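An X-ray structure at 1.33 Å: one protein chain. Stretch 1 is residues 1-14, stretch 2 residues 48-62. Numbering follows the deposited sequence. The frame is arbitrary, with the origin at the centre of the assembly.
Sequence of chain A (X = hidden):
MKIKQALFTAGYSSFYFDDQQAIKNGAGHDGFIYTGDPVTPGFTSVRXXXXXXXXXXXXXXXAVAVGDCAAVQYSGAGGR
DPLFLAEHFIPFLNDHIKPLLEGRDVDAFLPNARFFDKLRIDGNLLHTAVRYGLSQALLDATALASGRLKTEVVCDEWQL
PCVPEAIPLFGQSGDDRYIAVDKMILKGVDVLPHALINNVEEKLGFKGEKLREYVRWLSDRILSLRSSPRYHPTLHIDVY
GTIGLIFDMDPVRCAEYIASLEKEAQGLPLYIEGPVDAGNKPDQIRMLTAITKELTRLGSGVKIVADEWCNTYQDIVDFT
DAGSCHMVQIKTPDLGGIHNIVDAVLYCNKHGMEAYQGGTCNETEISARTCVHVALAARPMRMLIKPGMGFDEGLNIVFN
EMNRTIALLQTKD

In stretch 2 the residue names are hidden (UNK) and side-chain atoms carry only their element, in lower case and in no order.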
HETATM    1  N   MSE A   1     -16.901  -3.344  28.800  1.00 19.02           N
HETATM    2  CA  MSE A   1     -16.392  -2.029  28.316  1.00 19.13           C
HETATM    3  C   MSE A   1     -17.230  -1.542  27.154  1.00 18.04           C
HETATM    4  O   MSE A   1     -17.618  -2.322  26.287  1.00 18.50           O
HETATM    5  CB  MSE A   1     -14.943  -2.117  27.875  1.00 20.14           C
HETATM    6  CG  MSE A   1     -14.298  -0.735  27.781  1.00 22.86           C
HETATM    7 SE   MSE A   1     -12.478  -0.825  27.191  1.00 28.13          SE
HETATM    8  CE  MSE A   1     -11.702  -1.754  28.720  1.00 27.18           C
ATOM      9  N   LYS A   2     -17.574  -0.265  27.196  1.00 17.32           N
ATOM     10  CA  LYS A   2     -18.341   0.395  26.155  1.00 17.28           C
ATOM     11  C   LYS A   2     -17.550   1.261  25.175  1.00 16.12           C
ATOM     12  O   LYS A   2     -16.453   1.740  25.465  1.00 16.12           O
ATOM     13  CB  LYS A   2     -19.359   1.330  26.820  1.00 18.34           C
ATOM     14  CG  LYS A   2     -20.145   0.749  27.999  1.00 21.20           C
ATOM     15  CD  LYS A   2     -21.050  -0.358  27.569  1.00 23.81           C
ATOM     16  CE  LYS A   2     -21.980  -0.800  28.701  1.00 25.30           C
ATOM     17  NZ  LYS A   2     -21.453  -1.984  29.421  1.00 26.22           N
ATOM     18  N   ILE A   3     -18.154   1.451  24.010  1.00 15.10           N
ATOM     19  CA  ILE A   3     -17.719   2.451  23.061  1.00 14.47           C
ATOM     20  C   ILE A   3     -18.196   3.788  23.597  1.00 15.18           C
ATOM     21  O   ILE A   3     -19.378   3.947  23.926  1.00 15.62           O
ATOM     22  CB  ILE A   3     -18.381   2.207  21.699  1.00 14.08           C
ATOM     23  CG1 ILE A   3     -17.877   0.912  21.080  1.00 13.71           C
ATOM     24  CG2 ILE A   3     -18.127   3.381  20.765  1.00 13.53           C
ATOM     25  CD1 ILE A   3     -18.749   0.417  19.939  1.00 13.57           C
ATOM     26  N   LYS A   4     -17.278   4.734  23.718  1.00 15.61           N
ATOM     27  CA  LYS A   4     -17.601   6.093  24.136  1.00 16.76           C
ATOM     28  C   LYS A   4     -18.029   6.958  22.964  1.00 16.33           C
ATOM     29  O   LYS A   4     -18.991   7.706  23.054  1.00 17.30           O
ATOM     30  CB  LYS A   4     -16.382   6.742  24.786  1.00 18.34           C
ATOM     31  CG  LYS A   4     -16.368   6.702  26.292  1.00 22.49           C
ATOM     32  CD  LYS A   4     -15.244   7.552  26.865  1.00 26.18           C
ATOM     33  CE  LYS A   4     -13.986   7.485  26.037  1.00 28.41           C
ATOM     34  NZ  LYS A   4     -13.906   8.602  25.055  1.00 30.55           N
ATOM     35  N   GLN A   5     -17.286   6.873  21.860  1.00 15.53           N
ATOM     36  CA  GLN A   5     -17.555   7.725  20.715  1.00 15.32           C
ATOM     37  C   GLN A   5     -17.282   6.963  19.439  1.00 14.19           C
ATOM     38  O   GLN A   5     -16.331   6.191  19.385  1.00 14.14           O
ATOM     39  CB  GLN A   5     -16.658   8.965  20.750  1.00 16.39           C
ATOM     40  CG  GLN A   5     -17.024   9.986  19.699  1.00 18.93           C
ATOM     41  CD  GLN A   5     -16.503  11.383  19.972  1.00 21.98           C
ATOM     42  OE1 GLN A   5     -15.740  11.605  20.920  1.00 23.66           O
ATOM     43  NE2 GLN A   5     -16.920  12.332  19.135  1.00 24.40           N
ATOM     44  N   ALA A   6     -18.116   7.186  18.430  1.00 13.44           N
ATOM     45  CA  ALA A   6     -17.921   6.579  17.108  1.00 13.13           C
ATOM     46  C   ALA A   6     -17.725   7.695  16.083  1.00 13.34           C
ATOM     47  O   ALA A   6     -18.482   8.671  16.076  1.00 14.65           O
ATOM     48  CB  ALA A   6     -19.113   5.738  16.734  1.00 13.32           C
ATOM     49  N   LEU A   7     -16.711   7.545  15.230  1.00 12.41           N
ATOM     50  CA  LEU A   7     -16.382   8.549  14.219  1.00 12.96           C
ATOM     51  C   LEU A   7     -16.308   7.899  12.861  1.00 12.31           C
ATOM     52  O   LEU A   7     -15.813   6.783  12.736  1.00 12.34           O
ATOM     53  CB  LEU A   7     -15.019   9.191  14.497  1.00 13.45           C
ATOM     54  CG  LEU A   7     -14.861   9.931  15.815  1.00 15.48           C
ATOM     55  CD1 LEU A   7     -13.546  10.682  15.784  1.00 17.74           C
ATOM     56  CD2 LEU A   7     -15.972  10.888  16.042  1.00 19.50           C
ATOM     57  N   PHE A   8     -16.805   8.609  11.857  1.00 11.95           N
ATOM     58  CA  PHE A   8     -16.801   8.165  10.467  1.00 12.02           C
ATOM     59  C   PHE A   8     -16.077   9.207   9.623  1.00 12.11           C
ATOM     60  O   PHE A   8     -16.429  10.388   9.663  1.00 13.03           O
ATOM     61  CB  PHE A   8     -18.229   7.987   9.964  1.00 12.40           C
ATOM     62  CG  PHE A   8     -19.004   6.928  10.709  1.00 13.21           C
ATOM     63  CD1 PHE A   8     -18.748   5.578  10.499  1.00 14.08           C
ATOM     64  CD2 PHE A   8     -19.983   7.283  11.624  1.00 14.62           C
ATOM     65  CE1 PHE A   8     -19.451   4.598  11.170  1.00 15.33           C
ATOM     66  CE2 PHE A   8     -20.678   6.298  12.314  1.00 16.24           C
ATOM     67  CZ  PHE A   8     -20.410   4.957  12.074  1.00 16.06           C
ATOM     68  N   THR A   9     -15.063   8.780   8.879  1.00 11.52           N
ATOM     69  CA  THR A   9     -14.302   9.703   8.049  1.00 12.58           C
ATOM     70  C   THR A   9     -14.129   9.162   6.642  1.00 11.76           C
ATOM     71  O   THR A   9     -13.735   8.007   6.425  1.00 11.60           O
ATOM     72  CB  THR A   9     -12.940  10.021   8.680  1.00 13.79           C
ATOM     73  OG1 THR A   9     -12.188   8.844   8.864  1.00 16.88           O
ATOM     74  CG2 THR A   9     -13.088  10.475  10.078  1.00 14.67           C
ATOM     75  N   ALA A  10     -14.418  10.015   5.676  1.00 11.91           N
ATOM     76  CA  ALA A  10     -14.268   9.677   4.265  1.00 11.98           C
ATOM     77  C   ALA A  10     -12.806   9.503   3.915  1.00 12.20           C
ATOM     78  O   ALA A  10     -11.944  10.182   4.466  1.00 13.04           O
ATOM     79  CB  ALA A  10     -14.869  10.774   3.387  1.00 12.75           C
ATOM     80  N   GLY A  11     -12.519   8.576   3.008  1.00 11.40           N
ATOM     81  CA  GLY A  11     -11.163   8.394   2.526  1.00 11.11           C
ATOM     82  C   GLY A  11     -11.147   7.755   1.164  1.00 10.71           C
ATOM     83  O   GLY A  11     -12.178   7.521   0.527  1.00 10.82           O
ATOM     84  N   TYR A  12      -9.936   7.533   0.695  1.00 10.73           N
ATOM     85  CA  TYR A  12      -9.724   6.836  -0.557  1.00 10.58           C
ATOM     86  C   TYR A  12      -9.276   5.415  -0.280  1.00 10.67           C
ATOM     87  O   TYR A  12      -8.436   5.180   0.583  1.00 11.36           O
ATOM     88  CB  TYR A  12      -8.661   7.554  -1.403  1.00 11.19           C
ATOM     89  CG  TYR A  12      -9.142   8.864  -1.999  1.00 11.72           C
ATOM     90  CD1 TYR A  12     -10.091   8.877  -2.994  1.00 12.57           C
ATOM     91  CD2 TYR A  12      -8.652  10.072  -1.553  1.00 13.09           C
ATOM     92  CE1 TYR A  12     -10.531  10.055  -3.535  1.00 13.46           C
ATOM     93  CE2 TYR A  12      -9.085  11.263  -2.093  1.00 13.26           C
ATOM     94  CZ  TYR A  12     -10.025  11.240  -3.080  1.00 13.46           C
ATOM     95  OH  TYR A  12     -10.467  12.420  -3.624  1.00 15.48           O
ATOM     96  N   SER A  13      -9.863   4.468  -1.004  1.00 10.11           N
ATOM     97  CA  SER A  13      -9.413   3.084  -0.976  1.00 10.17           C
ATOM     98  C   SER A  13      -8.265   2.922  -1.980  1.00  9.93           C
ATOM     99  O   SER A  13      -7.870   3.877  -2.656  1.00 10.90           O
ATOM    100  CB  SER A  13     -10.556   2.129  -1.254  1.00 10.80           C
ATOM    101  OG  SER A  13     -11.132   2.375  -2.513  1.00 12.53           O
ATOM    102  N   SER A  14      -7.720   1.720  -2.090  1.00  9.45           N
ATOM    103  CA  SER A  14      -6.478   1.529  -2.828  1.00  9.81           C
ATOM    104  C   SER A  14      -6.622   1.199  -4.301  1.00  9.98           C
ATOM    105  O   SER A  14      -5.652   0.809  -4.934  1.00 10.29           O
ATOM    106  CB  SER A  14      -5.613   0.486  -2.141  1.00  9.98           C
ATOM    107  OG  SER A  14      -5.027   1.013  -0.959  1.00 11.60           O
ATOM    108  N   UNK A  48     -14.103   5.333 -11.540  1.00 12.71           N
ATOM    109  CA  UNK A  48     -14.218   6.332 -10.487  1.00 12.99           C
ATOM    110  C   UNK A  48     -13.224   6.018  -9.378  1.00 11.98           C
ATOM    111  O   UNK A  48     -12.921   4.857  -9.107  1.00 12.04           O
ATOM    112  c   UNK A  48     -15.655   6.358  -9.920  1.00 13.59           C
ATOM    113  n   UNK A  48     -18.278   7.373  -9.192  1.00 17.30           N
ATOM    114  o   UNK A  48     -18.985   6.439 -11.112  1.00 18.22           O
ATOM    115  c   UNK A  48     -18.080   6.885 -10.412  1.00 14.97           C
ATOM    116  c   UNK A  48     -16.668   6.868 -10.926  1.00 15.46           C
ATOM    117  N   UNK A  49     -12.707   7.049  -8.743  1.00 11.32           N
ATOM    118  CA  UNK A  49     -11.811   6.866  -7.607  1.00 11.25           C
ATOM    119  C   UNK A  49     -12.437   5.952  -6.567  1.00 11.00           C
ATOM    120  O   UNK A  49     -13.594   6.109  -6.199  1.00 11.51           O
ATOM    121  c   UNK A  49     -11.509   8.190  -6.969  1.00 11.77           C
ATOM    122  N   UNK A  50     -11.671   4.993  -6.068  1.00 10.19           N
ATOM    123  CA  UNK A  50     -12.163   4.143  -5.005  1.00 10.26           C
ATOM    124  C   UNK A  50     -12.245   4.921  -3.703  1.00 10.79           C
ATOM    125  O   UNK A  50     -11.332   5.671  -3.353  1.00 10.72           O
ATOM    126  N   UNK A  51     -13.328   4.701  -2.967  1.00 10.90           N
ATOM    127  CA  UNK A  51     -13.563   5.394  -1.705  1.00 11.38           C
ATOM    128  C   UNK A  51     -13.822   4.432  -0.582  1.00 10.63           C
ATOM    129  O   UNK A  51     -14.226   3.286  -0.801  1.00 11.48           O
ATOM    130  c   UNK A  51     -15.548   8.548  -2.821  1.00 16.62           C
ATOM    131  o   UNK A  51     -15.662   9.238  -3.853  1.00 20.92           O
ATOM    132  c   UNK A  51     -14.738   6.363  -1.806  1.00 12.13           C
ATOM    133  o   UNK A  51     -16.223   8.749  -1.791  1.00 18.14           O
ATOM    134  c   UNK A  51     -14.502   7.457  -2.830  1.00 14.38           C
ATOM    135  N   UNK A  52     -13.565   4.897   0.628  1.00 10.63           N
ATOM    136  CA  UNK A  52     -13.880   4.133   1.815  1.00 10.73           C
ATOM    137  C   UNK A  52     -14.406   5.079   2.882  1.00 10.29           C
ATOM    138  O   UNK A  52     -14.368   6.294   2.739  1.00 10.34           O
ATOM    139  c   UNK A  52     -12.642   3.392   2.325  1.00 10.66           C
ATOM    140  s   UNK A  52     -11.275   4.494   2.773  1.00 12.37           S
ATOM    141  N   UNK A  53     -14.918   4.497   3.955  1.00 10.24           N
ATOM    142  CA  UNK A  53     -15.260   5.256   5.146  1.00 10.63           C
ATOM    143  C   UNK A  53     -14.594   4.570   6.319  1.00 10.12           C
ATOM    144  O   UNK A  53     -14.861   3.399   6.598  1.00 10.59           O
ATOM    145  c   UNK A  53     -17.036   6.005   6.772  1.00 11.47           C
ATOM    146  c   UNK A  53     -17.445   6.131   4.291  1.00 12.07           C
ATOM    147  c   UNK A  53     -16.770   5.357   5.403  1.00 11.15           C
ATOM    148  N   UNK A  54     -13.705   5.285   7.001  1.00 10.08           N
ATOM    149  CA  UNK A  54     -13.064   4.747   8.178  1.00 10.48           C
ATOM    150  C   UNK A  54     -13.989   4.888   9.372  1.00 10.48           C
ATOM    151  O   UNK A  54     -14.607   5.925   9.571  1.00 12.28           O
ATOM    152  o   UNK A  54     -10.737   5.216   7.546  1.00 11.01           O
ATOM    153  c   UNK A  54     -11.760   5.476   8.493  1.00 10.71           C
ATOM    154  N   UNK A  55     -14.054   3.819  10.146  1.00 10.29           N
ATOM    155  CA  UNK A  55     -14.801   3.765  11.389  1.00 10.34           C
ATOM    156  C   UNK A  55     -13.791   3.756  12.527  1.00 10.41           C
ATOM    157  O   UNK A  55     -12.876   2.945  12.529  1.00 10.91           O
ATOM    158  c   UNK A  55     -15.623   2.449  11.471  1.00 11.07           C
ATOM    159  c   UNK A  55     -16.468   2.413  12.734  1.00 11.54           C
ATOM    160  c   UNK A  55     -16.496   2.304  10.230  1.00 11.27           C
ATOM    161  N   UNK A  56     -13.931   4.689  13.461  1.00 10.44           N
ATOM    162  CA  UNK A  56     -13.092   4.707  14.644  1.00 10.53           C
ATOM    163  C   UNK A  56     -14.007   4.661  15.850  1.00 11.05           C
ATOM    164  O   UNK A  56     -14.961   5.434  15.943  1.00 11.45           O
ATOM    165  o   UNK A  56      -9.197   7.152  14.060  1.00 11.56           O
ATOM    166  c   UNK A  56     -11.225   6.029  13.555  1.00 10.71           C
ATOM    167  c   UNK A  56     -10.350   7.254  13.644  1.00 10.66           C
ATOM    168  n   UNK A  56     -10.898   8.410  13.290  1.00 10.68           N
ATOM    169  c   UNK A  56     -12.235   5.970  14.682  1.00 10.58           C
ATOM    170  N   UNK A  57     -13.697   3.754  16.767  1.00 10.75           N
ATOM    171  CA  UNK A  57     -14.486   3.600  17.978  1.00 11.21           C
ATOM    172  C   UNK A  57     -13.576   3.877  19.156  1.00 11.46           C
ATOM    173  O   UNK A  57     -12.661   3.116  19.435  1.00 11.92           O
ATOM    174  c   UNK A  57     -15.800   1.658  16.861  1.00 11.64           C
ATOM    175  c   UNK A  57     -17.036   2.470  16.557  1.00 12.18           C
ATOM    176  c   UNK A  57     -16.195   0.212  17.065  1.00 11.76           C
ATOM    177  c   UNK A  57     -15.036   2.180  18.078  1.00 11.43           C
ATOM    178  N   UNK A  58     -13.807   4.999  19.823  1.00 11.83           N
ATOM    179  CA  UNK A  58     -13.039   5.353  21.007  1.00 12.80           C
ATOM    180  C   UNK A  58     -13.713   4.650  22.162  1.00 13.07           C
ATOM    181  O   UNK A  58     -14.905   4.866  22.406  1.00 12.98           O
ATOM    182  c   UNK A  58     -12.489   7.614  20.034  1.00 14.47           C
ATOM    183  c   UNK A  58     -12.615   9.106  20.166  1.00 15.91           C
ATOM    184  c   UNK A  58     -12.234   7.210  22.469  1.00 13.99           C
ATOM    185  c   UNK A  58     -13.045   6.866  21.245  1.00 13.15           C
ATOM    186  N   UNK A  59     -12.954   3.814  22.859  1.00 13.06           N
ATOM    187  CA  UNK A  59     -13.483   3.035  23.980  1.00 14.04           C
ATOM    188  C   UNK A  59     -13.286   3.744  25.306  1.00 15.56           C
ATOM    189  O   UNK A  59     -12.538   4.708  25.394  1.00 15.80           O
ATOM    190  c   UNK A  59     -12.110  -0.476  23.014  1.00 14.48           C
ATOM    191  c   UNK A  59     -12.787   1.687  24.052  1.00 13.73           C
ATOM    192  c   UNK A  59     -12.705   0.893  22.744  1.00 13.68           C
ATOM    193  c   UNK A  59     -14.062   0.753  22.072  1.00 13.46           C
ATOM    194  N   UNK A  60     -13.950   3.246  26.345  1.00 16.74           N
ATOM    195  CA  UNK A  60     -13.817   3.830  27.676  1.00 18.00           C
ATOM    196  C   UNK A  60     -12.382   3.837  28.184  1.00 18.17           C
ATOM    197  O   UNK A  60     -12.023   4.703  28.978  1.00 19.22           O
ATOM    198  c   UNK A  60     -17.025   2.524  29.496  1.00 23.34           C
ATOM    199  o   UNK A  60     -16.975   1.274  29.613  1.00 22.32           O
ATOM    200  c   UNK A  60     -16.181   3.230  28.442  1.00 21.18           C
ATOM    201  o   UNK A  60     -17.763   3.232  30.206  1.00 27.63           O
ATOM    202  c   UNK A  60     -14.694   3.068  28.672  1.00 18.85           C
ATOM    203  N   UNK A  61     -11.573   2.859  27.786  1.00 17.38           N
ATOM    204  CA  UNK A  61     -10.173   2.786  28.227  1.00 17.58           C
ATOM    205  C   UNK A  61      -9.239   3.689  27.396  1.00 17.41           C
ATOM    206  O   UNK A  61      -8.023   3.662  27.587  1.00 18.81           O
ATOM    207  c   UNK A  61      -9.660   1.335  28.236  1.00 17.66           C
ATOM    208  c   UNK A  61      -9.546   0.731  26.850  1.00 17.54           C
ATOM    209  n   UNK A  61      -9.072  -0.505  26.783  1.00 18.72           N
ATOM    210  o   UNK A  61      -9.872   1.375  25.853  1.00 16.78           O
ATOM    211  N   UNK A  62      -9.815   4.460  26.473  1.00 16.92           N
ATOM    212  CA  UNK A  62      -9.066   5.379  25.631  1.00 16.28           C
ATOM    213  C   UNK A  62      -8.561   4.778  24.335  1.00 15.55           C
ATOM    214  O   UNK A  62      -8.033   5.496  23.488  1.00 15.73           O
TER
HETATM  215  O   HOH W   1     -10.962   7.029   5.421  1.00 16.56           O
HETATM  216  O   HOH W   2     -14.121   9.515   0.160  1.00 19.91           O

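Position 48 carries three side-chain carbons in a row, the third bearing one oxygen and one nitrogen; it lies out of reach of stretch 1. This is Gln 48. At 49 a single carbon lies 4.0 Å from Tyr 12 CE1, so CB is the whole side chain: Ala 49, a small apolar patch beside the tyrosine ring.

Position 50 has no side-chain atoms and is Gly 50. A CB here would fall about 2.4 Å from Ser 13 OG, a clash, so the bare backbone lets the strands close up. Position 51 has three carbons, the last with two oxygens, and leads away from stretch 1: Glu 51. Its carboxylate suits water 2, which donates to Glu 51 OE1 (3.0 Å) and Gly 11 O (2.8 Å).

At 52 one carbon is followed by a sulfur 3.7 Å from Tyr 12 O: Cys 52. It fits beside Gly 11, where a CB would sit only 3.3 Å from Cys 52 SG. Position 53 has one carbon carrying two more, one of them 3.9 Å from Phe 8 CB: Val 53, whose beta branching suits an extended strand.

Position 54 shows one carbon and one oxygen. Its CB is 3.4 Å from Thr 9 OG1, and water 1 donates to the oxygen at 2.8 Å and to Thr 9 O at 3.1 Å. The residue is Ser 54, whose small hydroxyl can reach this water. Position 55 has one carbon carrying two more, one at the edge of the Phe 8 ring, 3.9 Å from Phe 8 CE1: Val 55, another compact apolar partner.

Position 56 has three carbons ending in one oxygen and one nitrogen, its CB 4.3 Å from Leu 7 CB: Gln 56. Its aliphatic part can lie beside Leu 7 while NE2 is hydrogen-bonded elsewhere in the structure. At 57 four carbons fork at the second, and the two tips reach Ile 3 CD1 and Ala 6 CB, both at 3.9 Å: Leu 57, whose fork serves both neighbours.

Position 58 has four carbons forked at the first, one arm two carbons long, the short arm 3.4 Å from Lys 4 NZ: Ile 58, broad enough to meet Lys 4 and Gln 5. Position 59 has four carbons forked at the second, one tip 3.9 Å from Ile 3 CG1: Leu 59, an apolar partner for Ile 3. At 60 three carbons end in two oxygens, one accepting from Lys 2 N at 2.9 Å: Glu 60, long enough to reach that amide. Position 61 has two carbons, the second carrying one oxygen and one nitrogen and lying 3.3 Å from Met 1 SE: Asn 61, short enough to sit in the turn. Position 62, bare and at positive phi, is Gly 62, closing a type I turn from Leu 59.

The contact is an antiparallel ladder whose paired backbone hydrogen bonds run from Gln 5 with Ile 58 to Gly 11 with Cys 52. A bulge near Lys 4 lets Ile 58 O accept from both Lys 4 N (2.7 Å) and Gln 5 N (3.2 Å). Ala 6, Phe 8, Val 53, Val 55 and Leu 57 build one apolar face; Thr 9 and Ser 54 share the other with Leu 7 and Gln 56.

Stretch 2 (48-62) QAGECVSVQLILENG
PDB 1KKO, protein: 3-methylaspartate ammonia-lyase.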